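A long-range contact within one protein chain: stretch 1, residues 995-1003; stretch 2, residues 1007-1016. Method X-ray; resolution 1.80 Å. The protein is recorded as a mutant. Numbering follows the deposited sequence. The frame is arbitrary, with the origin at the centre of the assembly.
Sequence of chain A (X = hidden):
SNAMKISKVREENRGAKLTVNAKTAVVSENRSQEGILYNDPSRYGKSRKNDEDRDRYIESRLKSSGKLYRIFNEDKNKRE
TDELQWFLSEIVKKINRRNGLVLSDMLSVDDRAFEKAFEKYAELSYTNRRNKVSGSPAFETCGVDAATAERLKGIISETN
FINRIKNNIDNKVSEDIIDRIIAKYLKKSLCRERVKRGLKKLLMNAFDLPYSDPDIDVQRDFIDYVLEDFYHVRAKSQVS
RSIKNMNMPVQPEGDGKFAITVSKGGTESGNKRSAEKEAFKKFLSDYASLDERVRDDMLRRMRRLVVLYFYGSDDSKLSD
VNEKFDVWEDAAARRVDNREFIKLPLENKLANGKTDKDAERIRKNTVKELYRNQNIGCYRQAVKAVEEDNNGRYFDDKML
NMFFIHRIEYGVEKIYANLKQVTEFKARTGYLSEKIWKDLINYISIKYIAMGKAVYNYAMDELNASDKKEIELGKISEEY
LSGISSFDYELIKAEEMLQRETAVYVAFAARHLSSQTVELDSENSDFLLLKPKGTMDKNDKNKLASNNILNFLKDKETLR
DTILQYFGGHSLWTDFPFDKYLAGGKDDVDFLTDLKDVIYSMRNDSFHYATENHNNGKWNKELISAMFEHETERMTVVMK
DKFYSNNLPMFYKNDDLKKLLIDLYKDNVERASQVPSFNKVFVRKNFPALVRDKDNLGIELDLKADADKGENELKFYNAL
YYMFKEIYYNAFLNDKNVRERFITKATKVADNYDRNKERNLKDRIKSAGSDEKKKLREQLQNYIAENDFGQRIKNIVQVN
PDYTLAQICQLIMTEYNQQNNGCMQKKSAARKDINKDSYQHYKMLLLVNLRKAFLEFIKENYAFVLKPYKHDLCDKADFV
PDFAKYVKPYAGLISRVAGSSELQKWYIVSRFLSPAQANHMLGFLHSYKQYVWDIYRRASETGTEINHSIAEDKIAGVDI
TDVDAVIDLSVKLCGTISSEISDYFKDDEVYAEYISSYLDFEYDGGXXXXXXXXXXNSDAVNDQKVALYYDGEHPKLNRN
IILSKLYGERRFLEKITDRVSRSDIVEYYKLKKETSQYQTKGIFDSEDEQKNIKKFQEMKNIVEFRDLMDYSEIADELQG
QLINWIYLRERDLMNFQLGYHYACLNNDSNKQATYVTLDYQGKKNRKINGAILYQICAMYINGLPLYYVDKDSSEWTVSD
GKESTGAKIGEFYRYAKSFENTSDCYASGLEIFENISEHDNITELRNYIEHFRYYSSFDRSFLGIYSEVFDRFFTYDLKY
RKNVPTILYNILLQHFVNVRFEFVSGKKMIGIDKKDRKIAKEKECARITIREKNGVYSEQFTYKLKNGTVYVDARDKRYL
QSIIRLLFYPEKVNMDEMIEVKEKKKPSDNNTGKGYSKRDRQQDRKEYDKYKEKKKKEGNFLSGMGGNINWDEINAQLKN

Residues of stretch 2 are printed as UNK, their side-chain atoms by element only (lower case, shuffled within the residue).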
ATOM      1  N   ILE A 995     -31.401 -10.462  16.195  1.00 41.18           N
ATOM      2  CA  ILE A 995     -30.488 -10.293  17.324  1.00 39.59           C
ATOM      3  C   ILE A 995     -29.974 -11.639  17.818  1.00 43.17           C
ATOM      4  O   ILE A 995     -28.821 -11.754  18.253  1.00 42.25           O
ATOM      5  CB  ILE A 995     -31.192  -9.511  18.451  1.00 39.82           C
ATOM      6  CG1 ILE A 995     -31.617  -8.132  17.953  1.00 38.75           C
ATOM      7  CG2 ILE A 995     -30.310  -9.413  19.679  1.00 40.16           C
ATOM      8  CD1 ILE A 995     -32.736  -7.509  18.757  1.00 41.46           C
ATOM      9  N   SER A 996     -30.809 -12.679  17.743  1.00 45.12           N
ATOM     10  CA  SER A 996     -30.431 -14.012  18.199  1.00 45.36           C
ATOM     11  C   SER A 996     -29.287 -14.615  17.396  1.00 44.76           C
ATOM     12  O   SER A 996     -28.709 -15.611  17.837  1.00 44.19           O
ATOM     13  CB  SER A 996     -31.646 -14.948  18.158  1.00 47.74           C
ATOM     14  OG  SER A 996     -32.055 -15.228  16.827  1.00 49.88           O
ATOM     15  N   SER A 997     -28.945 -14.049  16.237  1.00 45.13           N
ATOM     16  CA  SER A 997     -27.760 -14.519  15.529  1.00 43.72           C
ATOM     17  C   SER A 997     -26.488 -14.189  16.296  1.00 37.04           C
ATOM     18  O   SER A 997     -25.479 -14.884  16.148  1.00 38.91           O
ATOM     19  CB  SER A 997     -27.690 -13.901  14.134  1.00 49.31           C
ATOM     20  OG  SER A 997     -28.973 -13.746  13.565  1.00 57.28           O
ATOM     21  N   TYR A 998     -26.511 -13.135  17.110  1.00 37.53           N
ATOM     22  CA  TYR A 998     -25.321 -12.645  17.791  1.00 39.30           C
ATOM     23  C   TYR A 998     -25.429 -12.669  19.303  1.00 39.45           C
ATOM     24  O   TYR A 998     -24.416 -12.453  19.983  1.00 37.30           O
ATOM     25  CB  TYR A 998     -25.010 -11.214  17.332  1.00 37.76           C
ATOM     26  CG  TYR A 998     -24.915 -11.116  15.826  1.00 39.96           C
ATOM     27  CD1 TYR A 998     -23.957 -11.846  15.130  1.00 40.93           C
ATOM     28  CD2 TYR A 998     -25.792 -10.318  15.098  1.00 43.68           C
ATOM     29  CE1 TYR A 998     -23.867 -11.776  13.757  1.00 38.81           C
ATOM     30  CE2 TYR A 998     -25.702 -10.236  13.714  1.00 42.46           C
ATOM     31  CZ  TYR A 998     -24.735 -10.970  13.052  1.00 44.01           C
ATOM     32  OH  TYR A 998     -24.630 -10.908  11.677  1.00 42.95           O
ATOM     33  N   LEU A 999     -26.615 -12.928  19.845  1.00 41.51           N
ATOM     34  CA  LEU A 999     -26.851 -12.930  21.281  1.00 40.10           C
ATOM     35  C   LEU A 999     -27.663 -14.161  21.644  1.00 41.98           C
ATOM     36  O   LEU A 999     -28.724 -14.402  21.060  1.00 42.04           O
ATOM     37  CB  LEU A 999     -27.593 -11.663  21.720  1.00 38.42           C
ATOM     38  CG  LEU A 999     -28.113 -11.623  23.155  1.00 37.48           C
ATOM     39  CD1 LEU A 999     -26.947 -11.565  24.148  1.00 32.96           C
ATOM     40  CD2 LEU A 999     -29.031 -10.441  23.327  1.00 39.38           C
ATOM     41  N   ASP A1000     -27.161 -14.934  22.601  1.00 42.61           N
ATOM     42  CA  ASP A1000     -27.903 -16.064  23.151  1.00 44.66           C
ATOM     43  C   ASP A1000     -28.723 -15.551  24.332  1.00 46.88           C
ATOM     44  O   ASP A1000     -28.321 -15.631  25.495  1.00 47.28           O
ATOM     45  CB  ASP A1000     -26.947 -17.179  23.556  1.00 43.92           C
ATOM     46  CG  ASP A1000     -27.664 -18.432  24.010  1.00 45.86           C
ATOM     47  OD1 ASP A1000     -28.913 -18.429  24.080  1.00 49.06           O
ATOM     48  OD2 ASP A1000     -26.970 -19.426  24.295  1.00 44.47           O
ATOM     49  N   PHE A1001     -29.892 -14.981  24.018  1.00 48.66           N
ATOM     50  CA  PHE A1001     -30.818 -14.553  25.058  1.00 47.32           C
ATOM     51  C   PHE A1001     -31.757 -15.675  25.490  1.00 47.18           C
ATOM     52  O   PHE A1001     -32.899 -15.408  25.890  1.00 46.87           O
ATOM     53  CB  PHE A1001     -31.601 -13.312  24.617  1.00 52.80           C
ATOM     54  CG  PHE A1001     -32.295 -13.444  23.292  1.00 56.69           C
ATOM     55  CD1 PHE A1001     -33.503 -14.113  23.186  1.00 57.37           C
ATOM     56  CD2 PHE A1001     -31.764 -12.851  22.162  1.00 59.97           C
ATOM     57  CE1 PHE A1001     -34.152 -14.216  21.972  1.00 60.47           C
ATOM     58  CE2 PHE A1001     -32.410 -12.949  20.944  1.00 62.22           C
ATOM     59  CZ  PHE A1001     -33.605 -13.633  20.849  1.00 62.64           C
ATOM     60  N   GLU A1002     -31.293 -16.925  25.402  1.00 46.86           N
ATOM     61  CA  GLU A1002     -31.975 -18.102  25.938  1.00 53.42           C
ATOM     62  C   GLU A1002     -33.347 -18.294  25.284  1.00 56.54           C
ATOM     63  O   GLU A1002     -34.389 -18.319  25.939  1.00 56.36           O
ATOM     64  CB  GLU A1002     -32.066 -18.018  27.468  1.00 51.28           C
ATOM     65  CG  GLU A1002     -30.694 -18.138  28.161  1.00 48.67           C
ATOM     66  CD  GLU A1002     -30.691 -17.643  29.602  1.00 53.12           C
ATOM     67  OE1 GLU A1002     -31.778 -17.336  30.139  1.00 54.70           O
ATOM     68  OE2 GLU A1002     -29.596 -17.560  30.202  1.00 52.00           O
ATOM     69  N   TYR A1003     -33.319 -18.439  23.962  1.00 57.29           N
ATOM     70  CA  TYR A1003     -34.537 -18.664  23.194  1.00 59.54           C
ATOM     71  C   TYR A1003     -35.109 -20.041  23.518  1.00 62.63           C
ATOM     72  O   TYR A1003     -34.431 -21.059  23.340  1.00 60.08           O
ATOM     73  CB  TYR A1003     -34.249 -18.537  21.699  1.00 54.63           C
ATOM     74  CG  TYR A1003     -35.431 -18.823  20.805  1.00 51.88           C
ATOM     75  CD1 TYR A1003     -36.595 -18.069  20.895  1.00 52.40           C
ATOM     76  CD2 TYR A1003     -35.384 -19.845  19.869  1.00 55.10           C
ATOM     77  CE1 TYR A1003     -37.678 -18.325  20.078  1.00 55.57           C
ATOM     78  CE2 TYR A1003     -36.466 -20.115  19.045  1.00 58.45           C
ATOM     79  CZ  TYR A1003     -37.610 -19.349  19.153  1.00 59.08           C
ATOM     80  OH  TYR A1003     -38.687 -19.612  18.331  1.00 59.69           O
ATOM     81  N   UNK A1007     -41.922 -17.191  20.886  1.00 69.85           N
ATOM     82  CA  UNK A1007     -41.724 -15.908  20.244  1.00 68.74           C
ATOM     83  C   UNK A1007     -40.373 -15.340  20.665  1.00 63.41           C
ATOM     84  O   UNK A1007     -39.991 -15.416  21.840  1.00 61.08           O
ATOM     85  c   UNK A1007     -44.048 -15.134  19.700  1.00 78.21           C
ATOM     86  n   UNK A1007     -44.099 -16.251  18.986  1.00 78.78           N
ATOM     87  c   UNK A1007     -42.843 -14.955  20.606  1.00 73.77           C
ATOM     88  o   UNK A1007     -44.923 -14.263  19.640  1.00 79.89           O
ATOM     89  N   UNK A1008     -39.635 -14.780  19.695  1.00 59.99           N
ATOM     90  CA  UNK A1008     -38.330 -14.201  20.010  1.00 52.16           C
ATOM     91  C   UNK A1008     -38.462 -12.932  20.839  1.00 48.46           C
ATOM     92  O   UNK A1008     -37.665 -12.700  21.755  1.00 49.21           O
ATOM     93  c   UNK A1008     -37.765 -15.784  16.997  1.00 47.99           C
ATOM     94  c   UNK A1008     -37.267 -16.909  16.362  1.00 47.53           C
ATOM     95  c   UNK A1008     -35.826 -15.700  18.386  1.00 47.74           C
ATOM     96  o   UNK A1008     -35.571 -18.539  16.100  1.00 52.59           O
ATOM     97  c   UNK A1008     -37.052 -15.163  18.026  1.00 49.64           C
ATOM     98  c   UNK A1008     -37.576 -13.925  18.720  1.00 50.60           C
ATOM     99  c   UNK A1008     -35.323 -16.821  17.761  1.00 46.10           C
ATOM    100  c   UNK A1008     -36.048 -17.423  16.748  1.00 49.16           C
ATOM    101  N   UNK A1009     -39.452 -12.093  20.523  1.00 50.33           N
ATOM    102  CA  UNK A1009     -39.610 -10.824  21.232  1.00 54.26           C
ATOM    103  C   UNK A1009     -39.778 -11.040  22.731  1.00 57.98           C
ATOM    104  O   UNK A1009     -39.229 -10.285  23.542  1.00 57.19           O
ATOM    105  n   UNK A1009     -44.127  -6.362  21.183  1.00 69.24           N
ATOM    106  c   UNK A1009     -40.803 -10.054  20.661  1.00 57.85           C
ATOM    107  c   UNK A1009     -42.448  -8.174  20.884  1.00 65.90           C
ATOM    108  c   UNK A1009     -42.806  -6.890  21.614  1.00 67.90           C
ATOM    109  c   UNK A1009     -41.126  -8.750  21.375  1.00 61.75           C
ATOM    110  N   UNK A1010     -40.530 -12.073  23.119  1.00 62.04           N
ATOM    111  CA  UNK A1010     -40.740 -12.348  24.538  1.00 63.23           C
ATOM    112  C   UNK A1010     -39.526 -13.021  25.161  1.00 60.47           C
ATOM    113  O   UNK A1010     -39.148 -12.704  26.296  1.00 62.93           O
ATOM    114  c   UNK A1010     -43.257 -12.469  24.419  1.00 64.49           C
ATOM    115  o   UNK A1010     -43.322 -11.261  24.737  1.00 64.22           O
ATOM    116  o   UNK A1010     -44.185 -13.087  23.851  1.00 64.65           O
ATOM    117  c   UNK A1010     -41.982 -13.215  24.726  1.00 64.06           C
ATOM    118  N   UNK A1011     -38.905 -13.952  24.434  1.00 57.10           N
ATOM    119  CA  UNK A1011     -37.707 -14.606  24.939  1.00 57.28           C
ATOM    120  C   UNK A1011     -36.594 -13.599  25.206  1.00 58.91           C
ATOM    121  O   UNK A1011     -35.821 -13.764  26.159  1.00 61.08           O
ATOM    122  o   UNK A1011     -36.577 -16.724  24.611  1.00 59.02           O
ATOM    123  c   UNK A1011     -37.248 -15.673  23.948  1.00 58.19           C
ATOM    124  N   UNK A1012     -36.505 -12.545  24.390  1.00 56.66           N
ATOM    125  CA  UNK A1012     -35.518 -11.496  24.624  1.00 55.60           C
ATOM    126  C   UNK A1012     -35.946 -10.578  25.763  1.00 55.32           C
ATOM    127  O   UNK A1012     -35.110 -10.137  26.557  1.00 53.68           O
ATOM    128  c   UNK A1012     -33.019  -9.776  23.972  1.00 55.35           C
ATOM    129  c   UNK A1012     -35.287 -10.692  23.338  1.00 55.06           C
ATOM    130  c   UNK A1012     -34.297  -8.746  22.065  1.00 54.84           C
ATOM    131  c   UNK A1012     -34.403  -9.441  23.423  1.00 56.37           C
ATOM    132  N   UNK A1013     -37.245 -10.281  25.854  1.00 55.78           N
ATOM    133  CA  UNK A1013     -37.734  -9.456  26.955  1.00 56.16           C
ATOM    134  C   UNK A1013     -37.564 -10.173  28.290  1.00 52.44           C
ATOM    135  O   UNK A1013     -37.194  -9.550  29.291  1.00 49.17           O
ATOM    136  c   UNK A1013     -39.196  -9.081  26.715  1.00 57.26           C
ATOM    137  n   UNK A1013     -40.747  -8.683  28.527  1.00 58.93           N
ATOM    138  o   UNK A1013     -39.306  -7.048  27.990  1.00 56.46           O
ATOM    139  c   UNK A1013     -39.756  -8.181  27.803  1.00 57.06           C
ATOM    140  N   UNK A1014     -37.827 -11.481  28.320  1.00 58.01           N
ATOM    141  CA  UNK A1014     -37.580 -12.268  29.526  1.00 61.58           C
ATOM    142  C   UNK A1014     -36.113 -12.211  29.926  1.00 58.52           C
ATOM    143  O   UNK A1014     -35.782 -12.082  31.112  1.00 54.67           O
ATOM    144  n   UNK A1014     -40.090 -15.808  28.588  1.00 77.49           N
ATOM    145  n   UNK A1014     -38.392 -17.113  27.732  1.00 80.24           N
ATOM    146  n   UNK A1014     -40.194 -16.574  26.418  1.00 79.34           N
ATOM    147  c   UNK A1014     -38.006 -13.720  29.297  1.00 66.10           C
ATOM    148  c   UNK A1014     -39.558 -16.499  27.580  1.00 79.43           C
ATOM    149  c   UNK A1014     -39.096 -14.222  30.228  1.00 70.85           C
ATOM    150  c   UNK A1014     -39.473 -15.665  29.905  1.00 74.36           C
ATOM    151  N   UNK A1015     -35.219 -12.297  28.940  1.00 56.50           N
ATOM    152  CA  UNK A1015     -33.788 -12.331  29.213  1.00 53.02           C
ATOM    153  C   UNK A1015     -33.297 -11.009  29.793  1.00 51.43           C
ATOM    154  O   UNK A1015     -32.471 -10.999  30.713  1.00 51.41           O
ATOM    155  c   UNK A1015     -28.822 -13.147  28.352  1.00 44.68           C
ATOM    156  c   UNK A1015     -30.703 -11.813  27.731  1.00 49.48           C
ATOM    157  c   UNK A1015     -31.566 -12.836  28.090  1.00 52.03           C
ATOM    158  c   UNK A1015     -29.673 -14.177  28.705  1.00 48.38           C
ATOM    159  c   UNK A1015     -31.036 -14.021  28.570  1.00 48.52           C
ATOM    160  c   UNK A1015     -29.341 -11.964  27.863  1.00 48.29           C
ATOM    161  c   UNK A1015     -33.045 -12.678  27.925  1.00 54.00           C
ATOM    162  N   UNK A1016     -33.796  -9.883  29.275  1.00 49.57           N
ATOM    163  CA  UNK A1016     -33.355  -8.589  29.785  1.00 49.56           C
ATOM    164  C   UNK A1016     -33.959  -8.281  31.147  1.00 49.01           C
ATOM    165  O   UNK A1016     -33.380  -7.511  31.919  1.00 48.08           O
ATOM    166  s   UNK A1016     -32.996  -7.706  27.150  1.00 49.84           S
ATOM    167  c   UNK A1016     -33.707  -7.478  28.796  1.00 51.93           C
TER

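Position 1007 carries two carbons, the second bearing one oxygen and one nitrogen. Its CA-to-CB bond points away from stretch 1, and only the backbone comes near, C lying 4.1 Å from CE1 of Tyr 1003 at that ring's edge. The branched amide makes it Asn 1007, at the N-cap position, although its side chain makes no capping bond.

Position 1008 has one carbon, then a six-carbon ring bearing an oxygen. The ring lies almost flat on that of Tyr 1003, an offset stack with centroids 3.8 Å apart and planes at 6°, while CZ of Phe 1001 meets its edge. A phenol is Tyr 1008.

Position 1009 is four carbons in a row ending in nitrogen, in an all-t chain, its CA-to-CB bond pointing away: Lys 1009. At position 1010, two carbons with two oxygens on the second, that bond also points away: Asp 1010.

Position 1011 has one carbon and one oxygen; its CA-to-CB bond points toward stretch 1. The oxygen lies 3.0 Å from O of Glu 1002 and 3.2 Å from CA of Tyr 1003, so the backbone packs close over a small side chain. This is Ser 1011.

Position 1012 has four carbons, forked at the second. Its CB sits over the face of the Phe 1001 ring, 3.9 Å from the centroid, and the fork reaches Ile 995 and Leu 999. It is Leu 1012, with CD2 3.9 Å from Ile 995 CD1 and CD1 4.1 Å from Leu 999 CD2.

Position 1013, two carbons with an oxygen and a nitrogen on the second, touches nothing here: Asn 1013. Position 1014 has three carbons, a nitrogen, then a carbon carrying two more nitrogens; this guanidinium is Arg 1014.

Position 1015 is one carbon and a plain six-carbon ring. Phe 1001 CA stands over its face, 3.6 Å from the centroid, and Glu 1002 OE2 lies at its edge: Phe 1015. Position 1016, one carbon and one sulfur, is Cys 1016, buried but almost untouched by stretch 1.

The rule is helical periodicity. Positions 1008, 1011, 1012 and 1015 supply most of the helix's contact, while the CA-to-CB bonds of 1009, 1010 and 1013 point away. An irregular segment gains its grip through Phe 1001, which packs against all four, and through the tyrosine stack beside it. No clear hydrogen bond crosses the interface; the two stretches bury 620 Å², through aromatic and aliphatic packing.

Stretch 2, residues 1007-1016: NYKDSLNRFC
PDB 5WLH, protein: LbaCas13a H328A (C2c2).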